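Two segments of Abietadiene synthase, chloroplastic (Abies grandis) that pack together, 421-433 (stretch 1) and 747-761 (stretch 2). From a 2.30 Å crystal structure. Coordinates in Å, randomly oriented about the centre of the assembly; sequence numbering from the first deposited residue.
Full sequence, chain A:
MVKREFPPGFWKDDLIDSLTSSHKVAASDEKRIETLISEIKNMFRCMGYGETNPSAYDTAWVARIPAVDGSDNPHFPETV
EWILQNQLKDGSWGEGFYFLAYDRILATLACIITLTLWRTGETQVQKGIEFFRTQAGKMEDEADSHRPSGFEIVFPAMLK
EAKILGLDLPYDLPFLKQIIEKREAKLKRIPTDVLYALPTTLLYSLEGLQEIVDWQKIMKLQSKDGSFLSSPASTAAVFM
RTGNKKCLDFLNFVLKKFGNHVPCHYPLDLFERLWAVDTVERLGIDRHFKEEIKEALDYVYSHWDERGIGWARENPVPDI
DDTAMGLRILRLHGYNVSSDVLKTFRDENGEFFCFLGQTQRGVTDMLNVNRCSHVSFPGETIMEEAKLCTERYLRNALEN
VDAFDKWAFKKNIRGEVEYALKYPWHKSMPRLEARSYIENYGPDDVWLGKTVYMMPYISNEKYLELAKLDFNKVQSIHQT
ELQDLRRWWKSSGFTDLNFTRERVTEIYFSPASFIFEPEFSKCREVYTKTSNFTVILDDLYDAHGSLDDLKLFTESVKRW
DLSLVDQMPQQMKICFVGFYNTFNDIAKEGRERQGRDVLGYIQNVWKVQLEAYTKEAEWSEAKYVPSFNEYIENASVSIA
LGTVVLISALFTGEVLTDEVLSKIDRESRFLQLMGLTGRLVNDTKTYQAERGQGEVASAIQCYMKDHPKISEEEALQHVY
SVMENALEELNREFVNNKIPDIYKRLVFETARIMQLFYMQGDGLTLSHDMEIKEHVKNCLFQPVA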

# COMPACT_ATOMS: atom_id res chain seq x y z
N LEU A 421 -8.82 5.38 -2.73
CA LEU A 421 -9.86 5.47 -3.75
C LEU A 421 -9.67 6.64 -4.71
O LEU A 421 -9.93 6.50 -5.91
N LYS A 422 -9.21 7.77 -4.19
CA LYS A 422 -9.01 8.94 -5.04
C LYS A 422 -7.66 8.91 -5.75
O LYS A 422 -7.54 9.35 -6.89
N TYR A 423 -6.64 8.38 -5.07
CA TYR A 423 -5.30 8.30 -5.66
C TYR A 423 -4.78 6.87 -5.75
O TYR A 423 -3.84 6.48 -5.03
N PRO A 424 -5.38 6.06 -6.65
CA PRO A 424 -4.99 4.66 -6.86
C PRO A 424 -3.56 4.57 -7.39
O PRO A 424 -2.93 5.58 -7.67
N TRP A 425 -3.10 3.34 -7.54
CA TRP A 425 -1.77 3.00 -8.05
C TRP A 425 -1.23 3.97 -9.13
O TRP A 425 -0.23 4.66 -8.93
N HIS A 426 -1.90 4.02 -10.26
CA HIS A 426 -1.46 4.85 -11.37
C HIS A 426 -1.51 6.36 -11.16
O HIS A 426 -1.14 7.11 -12.06
N LYS A 427 -1.97 6.81 -10.00
CA LYS A 427 -2.08 8.24 -9.71
C LYS A 427 -1.41 8.59 -8.39
O LYS A 427 -1.46 9.74 -7.96
N SER A 428 -0.79 7.61 -7.76
CA SER A 428 -0.15 7.83 -6.48
C SER A 428 1.37 8.01 -6.58
O SER A 428 2.10 7.07 -6.87
N MET A 429 1.83 9.24 -6.33
CA MET A 429 3.26 9.54 -6.37
C MET A 429 3.82 9.27 -4.97
O MET A 429 3.20 9.61 -3.97
N PRO A 430 5.02 8.67 -4.89
CA PRO A 430 5.69 8.34 -3.62
C PRO A 430 5.62 9.36 -2.49
O PRO A 430 5.25 9.02 -1.36
N ARG A 431 5.99 10.61 -2.76
CA ARG A 431 5.95 11.62 -1.70
C ARG A 431 4.54 11.90 -1.21
O ARG A 431 4.30 12.03 -0.01
N LEU A 432 3.58 11.99 -2.13
CA LEU A 432 2.20 12.25 -1.75
C LEU A 432 1.61 11.10 -0.93
O LEU A 432 0.88 11.33 0.05
N GLU A 433 1.92 9.86 -1.31
CA GLU A 433 1.42 8.70 -0.58
C GLU A 433 2.11 8.66 0.78
O GLU A 433 1.48 8.40 1.80
N VAL A 747 10.71 6.13 -16.15
CA VAL A 747 9.72 5.87 -17.17
C VAL A 747 8.30 5.76 -16.60
O VAL A 747 7.39 6.45 -17.05
N PHE A 748 8.13 4.90 -15.59
CA PHE A 748 6.83 4.65 -14.99
C PHE A 748 6.25 5.82 -14.18
O PHE A 748 5.05 6.09 -14.22
N GLU A 749 7.10 6.52 -13.44
CA GLU A 749 6.65 7.65 -12.64
C GLU A 749 6.25 8.83 -13.52
O GLU A 749 5.35 9.60 -13.17
N THR A 750 6.94 8.99 -14.64
CA THR A 750 6.61 10.08 -15.54
C THR A 750 5.19 9.85 -16.06
O THR A 750 4.41 10.80 -16.17
N ALA A 751 4.83 8.60 -16.36
CA ALA A 751 3.47 8.31 -16.83
C ALA A 751 2.47 8.62 -15.70
O ALA A 751 1.41 9.20 -15.94
N ARG A 752 2.83 8.25 -14.47
CA ARG A 752 1.95 8.50 -13.33
C ARG A 752 1.69 9.98 -13.11
O ARG A 752 0.55 10.38 -12.85
N ILE A 753 2.74 10.79 -13.19
CA ILE A 753 2.60 12.22 -13.01
C ILE A 753 1.51 12.75 -13.94
O ILE A 753 0.73 13.61 -13.54
N MET A 754 1.44 12.23 -15.16
CA MET A 754 0.42 12.67 -16.11
C MET A 754 -0.97 12.17 -15.69
O MET A 754 -1.96 12.89 -15.81
N GLN A 755 -1.04 10.94 -15.20
CA GLN A 755 -2.31 10.41 -14.74
C GLN A 755 -2.83 11.30 -13.61
O GLN A 755 -4.03 11.51 -13.48
N LEU A 756 -1.92 11.83 -12.79
CA LEU A 756 -2.31 12.68 -11.67
C LEU A 756 -2.72 14.09 -12.12
O LEU A 756 -3.77 14.60 -11.72
N PHE A 757 -1.91 14.72 -12.95
CA PHE A 757 -2.23 16.07 -13.40
C PHE A 757 -3.50 16.14 -14.23
O PHE A 757 -4.23 17.12 -14.16
N TYR A 758 -3.78 15.10 -15.01
CA TYR A 758 -4.96 15.09 -15.87
C TYR A 758 -5.99 14.06 -15.46
O TYR A 758 -6.75 13.57 -16.29
N MET A 759 -6.02 13.73 -14.18
CA MET A 759 -6.97 12.74 -13.68
C MET A 759 -8.42 13.18 -13.82
O MET A 759 -8.73 14.37 -13.88
N GLN A 760 -9.31 12.19 -13.87
CA GLN A 760 -10.74 12.43 -13.98
C GLN A 760 -11.21 13.12 -12.71
O GLN A 760 -11.21 12.53 -11.63
N GLY A 761 -11.59 14.39 -12.83
CA GLY A 761 -12.04 15.13 -11.66
C GLY A 761 -13.44 14.73 -11.23
O GLY A 761 -13.66 13.62 -10.75

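What anchors the loop of stretch 1 to the helix of stretch 2? Arg752 does, with its CA-to-CB bond directed toward the loop. Chi1 is m (-58°) and chi2 t, and chi3, at 93°, lies between wells, turning the guanidinium so that Arg752 NH2 donates to Trp425 O at 2.7 Å; Arg752 NE adds a weak hydrogen bond to the same Trp425 O at 3.2 Å. Ser428 O lies over one face of the guanidinium, 2.8 Å from Arg752 NH2, but the angle is too poor for a hydrogen bond.

What holds that guanidinium in place? Arg752 NH1 forms a salt bridge with Glu749 OE2 (2.7 Å), one helical turn back, where chi1 m and chi2 m bring the Glu749 carboxylate within reach of the arginine. Trp425, with chi1 t, lays its six-membered ring against the cation: Arg752 CZ sits 4.4 Å from the ring centroid, over the face. The indole also meets Phe748 (chi1 t) obliquely, Trp425 CZ2 approaching Phe748 CE2 at 3.7 Å.

How is the apolar centre filled? Met429 folds through m, m, m, bringing CE to 3.5 Å from Ile753 CG1 and SD to 3.7 Å from Arg752 CB. Leu756, t at chi1 and p at chi2, spreads its methyls between neighbours: CD2 lies 3.7 Å from Met429 CG and 3.8 Å from Leu432 CD1, while CD1 lies 3.7 Å from Tyr423 CE1.

How does the contact continue beyond the helix? Met759 points toward stretch 1, and its p, t, m conformation brings CE to 3.4 Å from Lys422 O and SD to 3.9 Å from Tyr423 CE1. Lys427, m at chi1 and then extended, runs alongside; its NZ comes within 3.6 Å of Met759 CB without a hydrogen bond to stretch 2.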

# COMPACT_ATOMS: atom_id res chain seq x y z
CB LEU A 421 -11.25 5.54 -3.11
CG LEU A 421 -11.74 4.20 -2.55
CD1 LEU A 421 -13.11 4.36 -1.91
CD2 LEU A 421 -11.80 3.18 -3.68
CB LYS A 422 -9.16 10.22 -4.23
CG LYS A 422 -9.25 11.48 -5.07
CD LYS A 422 -9.47 12.70 -4.19
CE LYS A 422 -9.60 13.97 -5.02
NZ LYS A 422 -9.80 15.16 -4.14
CB TYR A 423 -4.33 9.16 -4.84
CG TYR A 423 -4.72 10.62 -4.79
CD1 TYR A 423 -4.70 11.40 -5.94
CD2 TYR A 423 -5.16 11.20 -3.60
CE1 TYR A 423 -5.11 12.74 -5.92
CE2 TYR A 423 -5.57 12.54 -3.56
CZ TYR A 423 -5.54 13.30 -4.73
OH TYR A 423 -5.96 14.61 -4.70
CB PRO A 424 -5.99 4.17 -7.91
CG PRO A 424 -7.15 5.06 -7.75
CD PRO A 424 -6.53 6.40 -7.50
CB TRP A 425 -1.84 1.57 -8.60
CG TRP A 425 -0.61 1.05 -9.27
CD1 TRP A 425 -0.52 0.56 -10.54
CD2 TRP A 425 0.69 0.90 -8.70
NE1 TRP A 425 0.75 0.10 -10.79
CE2 TRP A 425 1.52 0.30 -9.67
CE3 TRP A 425 1.24 1.21 -7.44
CZ2 TRP A 425 2.86 -0.00 -9.45
CZ3 TRP A 425 2.58 0.91 -7.21
CH2 TRP A 425 3.37 0.31 -8.21
CB HIS A 426 -2.23 4.47 -12.63
CG HIS A 426 -1.96 3.07 -13.09
ND1 HIS A 426 -2.95 2.25 -13.59
CD2 HIS A 426 -0.82 2.36 -13.14
CE1 HIS A 426 -2.42 1.08 -13.91
NE2 HIS A 426 -1.13 1.12 -13.65
CB LYS A 427 -3.54 8.67 -9.62
CG LYS A 427 -4.37 8.44 -10.85
CD LYS A 427 -5.77 8.97 -10.62
CE LYS A 427 -6.69 8.62 -11.77
NZ LYS A 427 -8.06 9.17 -11.55
CB SER A 428 -0.47 6.66 -5.54
OG SER A 428 0.11 6.86 -4.26
CB MET A 429 3.50 11.00 -6.76
CG MET A 429 2.63 11.51 -7.93
SD MET A 429 2.72 10.48 -9.43
CE MET A 429 4.50 10.45 -9.67
CB PRO A 430 7.12 8.04 -4.06
CG PRO A 430 6.93 7.44 -5.41
CD PRO A 430 5.89 8.35 -6.04
CB ARG A 431 6.60 12.93 -2.17
CG ARG A 431 8.11 12.85 -2.39
CD ARG A 431 8.89 12.74 -1.07
NE ARG A 431 8.97 11.37 -0.59
CZ ARG A 431 9.55 11.01 0.55
NH1 ARG A 431 10.10 11.92 1.35
NH2 ARG A 431 9.61 9.73 0.88
CB LEU A 432 1.35 12.53 -2.99
CG LEU A 432 1.81 13.78 -3.75
CD1 LEU A 432 0.95 13.99 -5.00
CD2 LEU A 432 1.71 14.98 -2.83
CB GLU A 433 1.70 7.39 -1.31
CG GLU A 433 1.12 6.17 -0.57
CD GLU A 433 1.24 4.86 -1.35
OE1 GLU A 433 0.82 4.83 -2.53
OE2 GLU A 433 1.73 3.86 -0.78
CB VAL A 747 10.04 4.58 -17.94
CG1 VAL A 747 8.93 4.29 -18.96
CG2 VAL A 747 11.37 4.73 -18.66
CB PHE A 748 6.92 3.41 -14.10
CG PHE A 748 5.59 2.87 -13.66
CD1 PHE A 748 4.75 2.24 -14.57
CD2 PHE A 748 5.16 3.01 -12.35
CE1 PHE A 748 3.51 1.76 -14.17
CE2 PHE A 748 3.92 2.54 -11.94
CZ PHE A 748 3.10 1.91 -12.85
CB GLU A 749 7.74 8.09 -11.67
CG GLU A 749 8.11 7.04 -10.63
CD GLU A 749 6.93 6.60 -9.79
OE1 GLU A 749 6.11 7.46 -9.42
OE2 GLU A 749 6.83 5.39 -9.50
CB THR A 750 7.64 10.19 -16.71
OG1 THR A 750 8.90 10.66 -16.19
CG2 THR A 750 7.15 11.17 -17.75
CB ALA A 751 3.34 6.83 -17.26
CB ARG A 752 2.56 7.91 -12.06
CG ARG A 752 2.81 6.42 -12.14
CD ARG A 752 3.56 5.92 -10.93
NE ARG A 752 2.67 5.45 -9.89
CZ ARG A 752 3.08 4.91 -8.75
NH1 ARG A 752 4.38 4.79 -8.50
NH2 ARG A 752 2.20 4.45 -7.87
CB ILE A 753 3.94 12.96 -13.28
CG1 ILE A 753 4.78 12.97 -12.01
CG2 ILE A 753 3.69 14.40 -13.71
CD1 ILE A 753 4.12 13.69 -10.84
CB MET A 754 0.75 12.18 -17.52
CG MET A 754 1.99 12.84 -18.14
SD MET A 754 1.81 14.62 -18.47
CE MET A 754 0.75 14.58 -19.92
CB GLN A 755 -2.14 8.98 -14.24
CG GLN A 755 -1.91 7.95 -15.34
CD GLN A 755 -3.03 7.94 -16.36
OE1 GLN A 755 -4.20 7.99 -16.00
NE2 GLN A 755 -2.67 7.88 -17.63
CB LEU A 756 -1.16 12.79 -10.65
CG LEU A 756 -1.44 13.68 -9.43
CD1 LEU A 756 -2.57 13.09 -8.60
CD2 LEU A 756 -0.19 13.81 -8.59
CB PHE A 757 -1.08 16.67 -14.21
CG PHE A 757 0.07 17.16 -13.37
CD1 PHE A 757 1.14 17.82 -13.96
CD2 PHE A 757 0.08 16.97 -11.99
CE1 PHE A 757 2.21 18.28 -13.19
CE2 PHE A 757 1.14 17.43 -11.22
CZ PHE A 757 2.21 18.08 -11.82
CB TYR A 758 -4.53 14.85 -17.32
CG TYR A 758 -3.58 15.90 -17.85
CD1 TYR A 758 -4.05 17.14 -18.28
CD2 TYR A 758 -2.21 15.66 -17.88
CE1 TYR A 758 -3.16 18.13 -18.73
CE2 TYR A 758 -1.32 16.63 -18.32
CZ TYR A 758 -1.79 17.86 -18.75
OH TYR A 758 -0.89 18.81 -19.17
CB MET A 759 -6.67 12.39 -12.21
CG MET A 759 -6.87 13.53 -11.22
SD MET A 759 -6.40 13.03 -9.54
CE MET A 759 -7.77 11.93 -9.13
CB GLN A 760 -11.47 11.10 -14.16
CG GLN A 760 -12.95 11.23 -14.44
CD GLN A 760 -13.22 11.94 -15.75
OE1 GLN A 760 -12.85 11.45 -16.82
NE2 GLN A 760 -13.85 13.10 -15.67